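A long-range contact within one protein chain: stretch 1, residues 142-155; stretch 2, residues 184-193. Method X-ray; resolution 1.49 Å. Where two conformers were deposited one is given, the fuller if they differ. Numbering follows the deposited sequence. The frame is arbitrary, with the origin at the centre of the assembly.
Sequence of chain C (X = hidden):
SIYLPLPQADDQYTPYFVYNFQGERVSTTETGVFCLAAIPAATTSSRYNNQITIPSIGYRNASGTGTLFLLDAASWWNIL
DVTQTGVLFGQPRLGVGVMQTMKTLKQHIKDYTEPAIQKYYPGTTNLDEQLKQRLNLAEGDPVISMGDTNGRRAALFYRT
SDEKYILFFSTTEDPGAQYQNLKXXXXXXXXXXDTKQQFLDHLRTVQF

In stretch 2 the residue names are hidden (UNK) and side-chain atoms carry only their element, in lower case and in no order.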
# COMPACT_ATOMS: atom_id res chain seq x y z
N PRO C 142 22.90 -3.78 -1.31
CA PRO C 142 21.81 -4.75 -1.26
C PRO C 142 20.82 -4.54 -2.40
O PRO C 142 20.49 -3.41 -2.71
CB PRO C 142 21.14 -4.45 0.07
CG PRO C 142 22.25 -3.95 0.95
CD PRO C 142 23.18 -3.20 0.02
N VAL C 143 20.39 -5.63 -3.02
CA VAL C 143 19.34 -5.58 -4.02
C VAL C 143 18.32 -6.68 -3.76
O VAL C 143 18.68 -7.79 -3.37
CB VAL C 143 19.89 -5.63 -5.47
CG1 VAL C 143 20.66 -6.90 -5.73
CG2 VAL C 143 18.76 -5.47 -6.46
N ILE C 144 17.05 -6.35 -3.93
CA ILE C 144 15.99 -7.32 -3.71
C ILE C 144 15.04 -7.39 -4.90
O ILE C 144 14.54 -6.39 -5.36
CB ILE C 144 15.18 -6.98 -2.43
CG1 ILE C 144 16.08 -7.01 -1.20
CG2 ILE C 144 14.01 -7.94 -2.27
CD1 ILE C 144 15.45 -6.40 0.04
N SER C 145 14.78 -8.61 -5.36
CA SER C 145 13.83 -8.85 -6.44
C SER C 145 12.40 -8.68 -5.91
O SER C 145 12.03 -9.31 -4.93
CB SER C 145 14.04 -10.27 -6.95
OG SER C 145 12.95 -10.72 -7.72
N MET C 146 11.61 -7.85 -6.57
CA MET C 146 10.28 -7.45 -6.20
C MET C 146 9.42 -7.55 -7.41
O MET C 146 9.85 -7.51 -8.54
CB MET C 146 10.24 -6.01 -5.67
CG MET C 146 11.22 -5.69 -4.53
SD MET C 146 10.77 -6.45 -2.96
CE MET C 146 9.27 -5.57 -2.52
N GLY C 147 8.14 -7.47 -7.20
CA GLY C 147 7.16 -7.31 -8.26
C GLY C 147 5.96 -6.55 -7.76
O GLY C 147 5.60 -6.63 -6.59
N ASP C 148 5.33 -5.82 -8.67
CA ASP C 148 4.09 -5.13 -8.35
C ASP C 148 2.92 -6.11 -8.45
O ASP C 148 3.12 -7.27 -8.76
CB ASP C 148 3.89 -3.84 -9.15
CG ASP C 148 3.55 -4.09 -10.60
OD1 ASP C 148 3.21 -5.22 -10.94
OD2 ASP C 148 3.63 -3.12 -11.38
N THR C 149 1.72 -5.64 -8.18
CA THR C 149 0.56 -6.50 -8.13
C THR C 149 0.13 -7.03 -9.49
O THR C 149 -0.73 -7.88 -9.57
CB THR C 149 -0.60 -5.85 -7.37
OG1 THR C 149 -0.73 -4.49 -7.77
CG2 THR C 149 -0.31 -5.90 -5.87
N ASN C 150 0.73 -6.50 -10.55
CA ASN C 150 0.49 -6.99 -11.90
C ASN C 150 1.55 -7.97 -12.35
O ASN C 150 1.52 -8.44 -13.48
CB ASN C 150 0.44 -5.84 -12.91
CG ASN C 150 -0.74 -4.93 -12.70
OD1 ASN C 150 -1.82 -5.38 -12.33
ND2 ASN C 150 -0.54 -3.65 -12.95
N GLY C 151 2.49 -8.29 -11.47
CA GLY C 151 3.59 -9.16 -11.85
C GLY C 151 4.68 -8.50 -12.69
O GLY C 151 5.38 -9.16 -13.43
N ARG C 152 4.82 -7.18 -12.55
CA ARG C 152 5.86 -6.46 -13.28
C ARG C 152 7.08 -6.40 -12.37
O ARG C 152 7.06 -5.75 -11.34
CB ARG C 152 5.39 -5.05 -13.61
CG ARG C 152 6.28 -4.33 -14.59
CD ARG C 152 5.79 -2.92 -14.84
NE ARG C 152 6.48 -2.29 -15.96
CZ ARG C 152 6.11 -2.39 -17.23
NH1 ARG C 152 5.04 -3.10 -17.57
NH2 ARG C 152 6.82 -1.78 -18.16
N ARG C 153 8.13 -7.10 -12.78
CA ARG C 153 9.34 -7.23 -12.00
C ARG C 153 10.03 -5.89 -11.80
O ARG C 153 10.05 -5.04 -12.68
CB ARG C 153 10.30 -8.22 -12.67
CG ARG C 153 11.45 -8.73 -11.79
CD ARG C 153 11.11 -10.09 -11.29
NE ARG C 153 12.14 -10.77 -10.50
CZ ARG C 153 12.78 -11.86 -10.89
NH1 ARG C 153 12.53 -12.39 -12.08
NH2 ARG C 153 13.65 -12.44 -10.08
N ALA C 154 10.61 -5.75 -10.61
CA ALA C 154 11.24 -4.51 -10.16
C ALA C 154 12.34 -4.83 -9.15
O ALA C 154 12.53 -5.97 -8.77
CB ALA C 154 10.22 -3.59 -9.53
N ALA C 155 13.08 -3.81 -8.73
CA ALA C 155 14.14 -4.01 -7.77
C ALA C 155 14.09 -2.98 -6.66
O ALA C 155 13.83 -1.82 -6.90
CB ALA C 155 15.49 -3.97 -8.45
N UNK C 184 0.75 4.66 -7.65
CA UNK C 184 1.58 3.58 -7.14
C UNK C 184 0.83 2.31 -6.75
O UNK C 184 -0.28 2.36 -6.28
s UNK C 184 4.78 4.32 -7.21
c UNK C 184 5.26 2.92 -6.25
c UNK C 184 2.38 4.03 -5.92
c UNK C 184 3.45 5.02 -6.22
N UNK C 185 1.52 1.20 -6.93
CA UNK C 185 1.01 -0.12 -6.58
C UNK C 185 1.87 -0.68 -5.46
O UNK C 185 2.96 -0.21 -5.22
c UNK C 185 0.67 -1.69 -10.15
c UNK C 185 -1.07 -0.51 -8.81
c UNK C 185 1.13 -1.07 -7.78
c UNK C 185 0.40 -0.67 -9.06
N UNK C 186 1.34 -1.67 -4.76
CA UNK C 186 2.09 -2.38 -3.74
C UNK C 186 3.17 -3.19 -4.44
O UNK C 186 2.96 -3.66 -5.55
c UNK C 186 -1.95 -2.21 -1.24
c UNK C 186 1.20 -3.36 -2.97
c UNK C 186 0.74 -2.33 -0.71
o UNK C 186 -2.37 -1.28 0.88
c UNK C 186 -0.13 -1.82 0.24
c UNK C 186 -1.48 -1.77 -0.03
c UNK C 186 0.27 -2.77 -1.93
c UNK C 186 -1.08 -2.71 -2.16
N UNK C 187 4.29 -3.39 -3.77
CA UNK C 187 5.35 -4.23 -4.27
C UNK C 187 5.57 -5.34 -3.27
O UNK C 187 5.56 -5.10 -2.08
c UNK C 187 6.00 -1.43 -5.85
c UNK C 187 6.64 -3.44 -4.50
c UNK C 187 7.26 -3.13 -6.90
c UNK C 187 7.25 -2.42 -8.07
c UNK C 187 6.64 -2.64 -5.78
c UNK C 187 5.99 -0.71 -7.01
c UNK C 187 6.62 -1.21 -8.13
N UNK C 188 5.76 -6.55 -3.77
CA UNK C 188 5.98 -7.72 -2.93
C UNK C 188 7.26 -8.45 -3.35
O UNK C 188 7.62 -8.42 -4.52
c UNK C 188 2.59 -7.34 -3.01
n UNK C 188 1.53 -7.15 -2.17
c UNK C 188 1.73 -7.89 -1.03
c UNK C 188 3.50 -8.18 -2.44
c UNK C 188 2.96 -8.55 -1.17
c UNK C 188 3.40 -9.38 -0.14
c UNK C 188 4.79 -8.67 -3.05
c UNK C 188 1.40 -8.83 1.08
c UNK C 188 0.95 -8.02 0.09
c UNK C 188 2.62 -9.52 0.97
N UNK C 189 7.94 -9.09 -2.42
CA UNK C 189 9.16 -9.79 -2.79
C UNK C 189 8.90 -10.95 -3.75
O UNK C 189 7.90 -11.64 -3.65
n UNK C 189 10.20 -12.57 -1.07
o UNK C 189 8.42 -11.48 -0.31
c UNK C 189 9.98 -10.23 -1.57
c UNK C 189 9.46 -11.48 -0.93
N UNK C 190 9.79 -11.12 -4.71
CA UNK C 190 9.62 -12.10 -5.77
C UNK C 190 10.81 -13.04 -5.71
O UNK C 190 11.95 -12.64 -5.92
c UNK C 190 8.99 -12.60 -10.54
c UNK C 190 10.06 -13.25 -8.69
c UNK C 190 8.03 -10.49 -9.86
c UNK C 190 7.71 -11.37 -12.08
c UNK C 190 8.45 -12.49 -11.81
c UNK C 190 7.49 -10.39 -11.12
c UNK C 190 9.57 -11.32 -7.08
c UNK C 190 9.47 -12.06 -8.37
c UNK C 190 8.79 -11.62 -9.55
n UNK C 190 9.76 -13.58 -9.99
N UNK C 191 10.54 -14.31 -5.43
CA UNK C 191 11.58 -15.32 -5.28
C UNK C 191 12.40 -15.48 -6.55
O UNK C 191 11.87 -15.46 -7.64
o UNK C 191 11.87 -17.71 -5.06
c UNK C 191 10.94 -16.66 -4.92
N UNK C 192 13.70 -15.68 -6.39
CA UNK C 192 14.61 -15.80 -7.53
C UNK C 192 14.30 -17.01 -8.41
O UNK C 192 14.68 -17.05 -9.56
c UNK C 192 16.93 -12.04 -6.70
c UNK C 192 16.89 -11.91 -5.33
o UNK C 192 17.13 -10.69 -4.76
c UNK C 192 16.35 -14.20 -5.10
c UNK C 192 16.68 -13.28 -7.26
c UNK C 192 16.08 -15.72 -7.09
c UNK C 192 16.39 -14.38 -6.47
c UNK C 192 16.59 -12.98 -4.53
N UNK C 193 13.60 -17.99 -7.86
CA UNK C 193 13.23 -19.18 -8.63
C UNK C 193 11.85 -19.12 -9.30
O UNK C 193 11.44 -20.06 -9.96
c UNK C 193 13.34 -20.42 -7.76
o UNK C 193 12.74 -20.21 -6.50
O HOH W 1 -1.31 -2.69 -5.68
O HOH W 2 15.36 -14.74 -10.78

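Position 184 carries four side-chain atoms, three carbons and a sulfur, in an unbranched chain with the sulfur third. A thioether of this length is methionine, Met184; it makes no contact with stretch 1.

Position 185 has four carbons, forked at the second, which distinguishes leucine from a chain branched at its first carbon. This is Leu185. Its CB points toward stretch 1, and CD1 lies 3.5 Å from Asp148 OD2 and 3.6 Å from Asn150 ND2, so the fork packs against the turn.

At position 186 one carbon leads to a six-carbon ring bearing an oxygen: a phenol, hence Tyr186. The ring leads away from stretch 1, and the backbone does more of the work here. Tyr186 O receives a CA-H...O contact from Asp148 CA at 3.4 Å, while water 1 accepts from Tyr186 N (3.0 Å) and hydrogen-bonds Thr149 OG1 (2.8 Å).

Position 187 has the same carbon skeleton without oxygen, which defines Phe187. Asp148 CB sits over one ring face, 4.0 Å from the centroid and 19° off the normal, and Ala154 CB approaches CE2 to 3.5 Å. Met146 CE adds an apolar contact with CB of Phe187 at 3.9 Å.

Position 188 shows one carbon followed by fused five- and six-membered rings containing eight carbons and one nitrogen. Only an indole fits, so this is Trp188. Its backbone pairs with Gly147 in both directions: Gly147 N donates to Trp188 O at 2.9 Å, and Trp188 N donates to Gly147 O at 2.8 Å.

Position 189 has two carbons, the second carrying one oxygen and one nitrogen: a short amide, Asn189. The amide atoms are hydrogen-bonded elsewhere in the structure. The CA atoms of Asn189 and Met146 are 4.3 Å apart, as expected of a non-hydrogen-bonded antiparallel pair.

Position 190 is a second indole, Trp190, with 131 Å² covered, the largest area in either stretch. The Arg153 guanidinium lies flat on it, planes at 9° and centres 3.7 Å apart; Arg153 CD stands 3.2 Å from the centroid of the six-membered ring. Gly147 CA meets the ring edge, 3.7 Å from CE3; an ideal CB there would be 2.5 Å from CE3, a clash.

Position 191 has one carbon and one oxygen, Ser191, pointing away. Position 192 is another phenol, Tyr192: its OH accepts from Ser145 N at 3.2 Å. Water 2 accepts from Arg153 NH2 (3.0 Å) and donates to Tyr192 O (2.7 Å). Position 193, again one carbon and one oxygen, is Ser193, out of contact.

The contact combines an antiparallel backbone ladder with side-chain packing, burying 900 Å² in total. Trp190 N extends the backbone bonding to Ser145 O (2.9 Å), and Ser145 OG donates to Trp190 O (2.8 Å). The same OG accepts from Arg153 NE (2.9 Å) and NH2 (3.0 Å), helping to hold the guanidinium over the indole.

Stretch 2 (184-193) MLYFWNWSYS
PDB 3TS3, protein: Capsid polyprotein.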